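Local structure of polymeric immunoglobulin receptor (Mus musculus, 4NOB) at residues S6-E18 and L105-P117. The protein probably binds polymeric immunoglobulins through its first V-type immunoglobulin domain, as expected of the receptor that carries them across epithelia and leaves secretory component on them. Sequence-based numbering, arbitrary orientation.
Sequences SPIFGPQEVSSIE and LSFDVSLEVSQVP. With MG (magnesium ion), chain C.
Strands 13-17 and 105-114 pair in parallel along one margin of the immunoglobulin sandwich, Glu13 to Ile17 standing level with Ser110 to Ser114. Six backbone hydrogen bonds join residues 12-18 to the longer strand, with donors alternating between the two sides, from Ser110 N to Gln12 O (2.9 Å) through to Glu18 N to Ser114 O. Val14 and Leu111 point to the same face of the sheet, where Val14 CG1 meets Leu111 CD1 at 3.7 Å; Val14 also touches Val22 of strand 22-27, and Leu111 Tyr94 of strand 92-98. Ahead of the ladder the two segments separate and Phe107 fills the interval. Its ring, carried clear of the backbone N by a chi1 of 179°, reaches over to the Phe9-Gly10 backbone, which covers one face; Gly10 CA lies 4.0 Å from the ring centroid in a CH-pi contact. Ile8 CG2 packs on Phe107 CB at 3.6 Å, and water 1 links Ile8 N to Ser106 O. Were Phe107 cut back to an alanine, the Phe9-Gly10 backbone would probably lose its aromatic support and a gap would open between the two segments. Near the other end, Glu112 OE2 binds a magnesium ion at 2.1 Å, with four waters as further ligands; water 4 also donates to Glu112 OE1. Parallel pairing of an N-terminal strand with the last strand, which itself runs antiparallel to strand 92-98, is the A'-G arrangement of V-set immunoglobulin domains.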
loop_
_atom_site.group_PDB
_atom_site.type_symbol
_atom_site.label_atom_id
_atom_site.label_comp_id
_atom_site.label_asym_id
_atom_site.label_seq_id
_atom_site.Cartn_x
_atom_site.Cartn_y
_atom_site.Cartn_z
ATOM N N SER A 6 4.420 2.498 -17.661
ATOM C CA SER A 6 4.840 2.568 -16.241
ATOM C C SER A 6 4.135 3.738 -15.538
ATOM O O SER A 6 4.822 4.622 -15.042
ATOM C CB SER A 6 6.305 2.808 -16.137
ATOM O OG SER A 6 7.006 1.727 -16.773
ATOM N N PRO A 7 2.805 3.769 -15.470
ATOM C CA PRO A 7 2.132 4.913 -14.900
ATOM C C PRO A 7 2.380 5.103 -13.366
ATOM O O PRO A 7 2.345 6.215 -12.904
ATOM C CB PRO A 7 0.639 4.654 -15.170
ATOM C CG PRO A 7 0.587 3.186 -15.426
ATOM C CD PRO A 7 1.860 2.830 -16.102
ATOM N N ILE A 8 2.459 3.990 -12.636
ATOM C CA ILE A 8 2.600 3.959 -11.186
ATOM C C ILE A 8 3.987 3.448 -10.858
ATOM O O ILE A 8 4.491 2.471 -11.459
ATOM C CB ILE A 8 1.516 3.109 -10.536
ATOM C CG1 ILE A 8 0.088 3.324 -11.085
ATOM C CG2 ILE A 8 1.562 3.272 -9.011
ATOM C CD1 ILE A 8 -0.428 4.742 -10.934
ATOM N N PHE A 9 4.626 4.052 -9.882
ATOM C CA PHE A 9 5.897 3.603 -9.320
ATOM C C PHE A 9 5.817 3.593 -7.793
ATOM O O PHE A 9 5.090 4.432 -7.198
ATOM C CB PHE A 9 7.114 4.431 -9.808
ATOM C CG PHE A 9 8.457 3.922 -9.389
ATOM C CD1 PHE A 9 8.906 2.673 -9.730
ATOM C CD2 PHE A 9 9.282 4.629 -8.537
ATOM C CE1 PHE A 9 10.146 2.191 -9.334
ATOM C CE2 PHE A 9 10.478 4.179 -8.154
ATOM C CZ PHE A 9 10.963 2.972 -8.506
ATOM N N GLY A 10 6.586 2.785 -7.149
ATOM C CA GLY A 10 6.630 2.691 -5.686
ATOM C C GLY A 10 7.843 1.853 -5.322
ATOM O O GLY A 10 8.716 1.654 -6.148
ATOM N N PRO A 11 7.925 1.403 -4.085
ATOM C CA PRO A 11 9.063 0.591 -3.654
ATOM C C PRO A 11 8.781 -0.880 -4.013
ATOM O O PRO A 11 7.853 -1.506 -3.518
ATOM C CB PRO A 11 9.031 0.789 -2.160
ATOM C CG PRO A 11 7.591 1.048 -1.811
ATOM C CD PRO A 11 6.942 1.597 -3.014
ATOM N N GLN A 12 9.616 -1.484 -4.833
ATOM C CA GLN A 12 9.421 -2.841 -5.302
ATOM C C GLN A 12 9.450 -3.817 -4.122
ATOM O O GLN A 12 8.697 -4.777 -4.095
ATOM C CB GLN A 12 10.543 -3.174 -6.313
ATOM C CG GLN A 12 10.467 -4.582 -6.872
ATOM C CD GLN A 12 11.647 -4.917 -7.805
ATOM O OE1 GLN A 12 12.453 -4.021 -8.148
ATOM N NE2 GLN A 12 11.817 -6.166 -8.076
ATOM N N GLU A 13 10.380 -3.609 -3.181
ATOM C CA GLU A 13 10.466 -4.410 -2.011
ATOM C C GLU A 13 10.617 -3.549 -0.831
ATOM O O GLU A 13 11.317 -2.515 -0.841
ATOM C CB GLU A 13 11.637 -5.373 -2.152
ATOM C CG GLU A 13 11.520 -6.471 -1.106
ATOM C CD GLU A 13 12.522 -6.338 -0.021
ATOM O OE1 GLU A 13 12.929 -5.181 0.250
ATOM O OE2 GLU A 13 12.891 -7.410 0.557
ATOM N N VAL A 14 9.809 -3.836 0.198
ATOM C CA VAL A 14 9.869 -3.142 1.466
ATOM C C VAL A 14 10.198 -4.155 2.550
ATOM O O VAL A 14 9.542 -5.167 2.626
ATOM C CB VAL A 14 8.518 -2.468 1.817
ATOM C CG1 VAL A 14 8.591 -1.838 3.192
ATOM C CG2 VAL A 14 8.162 -1.423 0.733
ATOM N N SER A 15 11.324 -3.951 3.250
ATOM C CA SER A 15 11.760 -4.894 4.306
ATOM C C SER A 15 11.588 -4.195 5.646
ATOM O O SER A 15 11.979 -3.033 5.795
ATOM C CB SER A 15 13.199 -5.201 4.144
ATOM O OG SER A 15 13.393 -5.866 2.918
ATOM N N SER A 16 11.006 -4.875 6.623
ATOM C CA SER A 16 10.809 -4.363 7.962
ATOM C C SER A 16 10.977 -5.487 8.947
ATOM O O SER A 16 11.233 -6.663 8.585
ATOM C CB SER A 16 9.413 -3.795 8.056
ATOM O OG SER A 16 9.358 -2.917 9.199
ATOM N N ILE A 17 10.895 -5.126 10.231
ATOM C CA ILE A 17 10.914 -6.043 11.349
ATOM C C ILE A 17 9.631 -5.917 12.125
ATOM O O ILE A 17 8.998 -4.835 12.216
ATOM C CB ILE A 17 12.105 -5.687 12.254
ATOM C CG1 ILE A 17 13.439 -5.796 11.468
ATOM C CG2 ILE A 17 12.158 -6.560 13.454
ATOM C CD1 ILE A 17 13.697 -7.172 10.960
ATOM N N GLU A 18 9.223 -6.979 12.776
ATOM C CA GLU A 18 8.028 -6.962 13.616
ATOM C C GLU A 18 8.056 -5.850 14.629
ATOM O O GLU A 18 9.078 -5.624 15.289
ATOM C CB GLU A 18 7.784 -8.257 14.414
ATOM C CG GLU A 18 7.525 -9.545 13.706
ATOM C CD GLU A 18 6.564 -10.398 14.527
ATOM O OE1 GLU A 18 6.837 -10.589 15.765
ATOM O OE2 GLU A 18 5.617 -10.947 13.967
ATOM N N LEU A 105 -4.654 0.984 -13.024
ATOM C CA LEU A 105 -3.283 1.334 -12.896
ATOM C C LEU A 105 -2.718 0.907 -11.527
ATOM O O LEU A 105 -3.215 1.333 -10.551
ATOM C CB LEU A 105 -3.065 2.819 -13.063
ATOM C CG LEU A 105 -3.775 3.517 -14.212
ATOM C CD1 LEU A 105 -3.346 4.989 -14.249
ATOM C CD2 LEU A 105 -3.430 2.789 -15.489
ATOM N N SER A 106 -1.705 0.030 -11.544
ATOM C CA SER A 106 -1.126 -0.427 -10.277
ATOM C C SER A 106 0.324 -0.781 -10.346
ATOM O O SER A 106 0.916 -0.836 -11.446
ATOM C CB SER A 106 -1.886 -1.601 -9.782
ATOM O OG SER A 106 -1.690 -2.718 -10.634
ATOM N N PHE A 107 0.947 -0.871 -9.153
ATOM C CA PHE A 107 2.329 -1.175 -8.955
ATOM C C PHE A 107 2.467 -2.228 -7.883
ATOM O O PHE A 107 1.812 -2.103 -6.835
ATOM C CB PHE A 107 3.126 0.074 -8.633
ATOM C CG PHE A 107 4.572 -0.183 -8.402
ATOM C CD1 PHE A 107 5.514 -0.135 -9.455
ATOM C CD2 PHE A 107 5.065 -0.429 -7.123
ATOM C CE1 PHE A 107 6.826 -0.367 -9.196
ATOM C CE2 PHE A 107 6.366 -0.709 -6.921
ATOM C CZ PHE A 107 7.278 -0.636 -7.945
ATOM N N ASP A 108 3.282 -3.259 -8.123
ATOM C CA ASP A 108 3.448 -4.420 -7.193
ATOM C C ASP A 108 4.536 -4.075 -6.166
ATOM O O ASP A 108 5.664 -3.732 -6.521
ATOM C CB ASP A 108 3.865 -5.646 -7.960
ATOM C CG ASP A 108 2.794 -6.142 -8.891
ATOM O OD1 ASP A 108 1.633 -5.706 -8.950
ATOM O OD2 ASP A 108 3.237 -7.004 -9.713
ATOM N N VAL A 109 4.176 -4.288 -4.908
ATOM C CA VAL A 109 5.048 -4.087 -3.758
ATOM C C VAL A 109 5.169 -5.409 -3.002
ATOM O O VAL A 109 4.130 -5.994 -2.586
ATOM C CB VAL A 109 4.479 -2.996 -2.867
ATOM C CG1 VAL A 109 5.362 -2.829 -1.634
ATOM C CG2 VAL A 109 4.314 -1.689 -3.589
ATOM N N SER A 110 6.382 -5.902 -2.752
ATOM C CA SER A 110 6.578 -7.060 -1.938
ATOM C C SER A 110 6.973 -6.564 -0.541
ATOM O O SER A 110 7.913 -5.787 -0.351
ATOM C CB SER A 110 7.719 -7.823 -2.527
ATOM O OG SER A 110 8.185 -8.853 -1.662
ATOM N N LEU A 111 6.160 -6.938 0.462
ATOM C CA LEU A 111 6.445 -6.498 1.827
ATOM C C LEU A 111 6.972 -7.727 2.587
ATOM O O LEU A 111 6.286 -8.756 2.649
ATOM C CB LEU A 111 5.160 -5.963 2.468
ATOM C CG LEU A 111 5.224 -5.562 3.923
ATOM C CD1 LEU A 111 6.267 -4.501 4.185
ATOM C CD2 LEU A 111 3.821 -5.153 4.412
ATOM N N GLU A 112 8.143 -7.592 3.188
ATOM C CA GLU A 112 8.715 -8.641 4.004
ATOM C C GLU A 112 8.835 -8.116 5.418
ATOM O O GLU A 112 9.544 -7.130 5.645
ATOM C CB GLU A 112 10.106 -9.101 3.540
ATOM C CG GLU A 112 10.803 -9.980 4.611
ATOM C CD GLU A 112 10.168 -11.371 4.910
ATOM O OE1 GLU A 112 9.420 -11.914 4.052
ATOM O OE2 GLU A 112 10.478 -11.940 6.025
ATOM N N VAL A 113 8.206 -8.761 6.353
ATOM C CA VAL A 113 8.336 -8.392 7.748
ATOM C C VAL A 113 9.018 -9.586 8.473
ATOM O O VAL A 113 8.431 -10.632 8.625
ATOM C CB VAL A 113 7.005 -8.067 8.421
ATOM C CG1 VAL A 113 7.172 -7.684 9.868
ATOM C CG2 VAL A 113 6.271 -6.977 7.685
ATOM N N SER A 114 10.245 -9.336 8.907
ATOM C CA SER A 114 10.997 -10.406 9.543
ATOM C C SER A 114 10.920 -10.346 11.064
ATOM O O SER A 114 10.483 -9.352 11.691
ATOM C CB SER A 114 12.401 -10.285 9.154
ATOM O OG SER A 114 12.518 -10.347 7.723
ATOM N N GLN A 115 11.264 -11.473 11.686
ATOM C CA GLN A 115 11.239 -11.596 13.116
ATOM C C GLN A 115 12.265 -10.592 13.671
ATOM O O GLN A 115 13.251 -10.222 13.062
ATOM C CB GLN A 115 11.583 -13.052 13.489
ATOM C CG GLN A 115 13.017 -13.462 13.221
ATOM C CD GLN A 115 13.170 -14.945 13.169
ATOM O OE1 GLN A 115 13.707 -15.592 14.106
ATOM N NE2 GLN A 115 12.757 -15.474 12.088
ATOM N N VAL A 116 11.952 -10.186 14.898
ATOM C CA VAL A 116 12.886 -9.380 15.667
ATOM C C VAL A 116 14.069 -10.327 15.994
ATOM O O VAL A 116 13.855 -11.462 16.456
ATOM C CB VAL A 116 12.306 -8.908 17.017
ATOM C CG1 VAL A 116 13.321 -8.002 17.661
ATOM C CG2 VAL A 116 11.065 -8.091 16.862
ATOM N N PRO A 117 15.264 -9.856 15.684
ATOM C CA PRO A 117 16.405 -10.701 15.943
ATOM C C PRO A 117 16.567 -11.006 17.451
ATOM O O PRO A 117 16.199 -10.179 18.314
ATOM C CB PRO A 117 17.559 -9.835 15.428
ATOM C CG PRO A 117 17.002 -9.049 14.324
ATOM C CD PRO A 117 15.657 -8.674 14.885
HETATM MG MG MG C . 10.112 -13.903 6.760
HETATM O O HOH W 1 2.603 0.922 -13.343
HETATM O O HOH W 2 7.505 -6.401 -6.105
HETATM O O HOH W 3 12.765 -8.063 6.416
HETATM O O HOH W 4 8.665 -14.204 5.429
HETATM O O HOH W 5 9.015 -13.332 8.273
HETATM O O HOH W 6 11.872 -13.480 7.843
HETATM O O HOH W 7 11.609 -14.562 5.378
#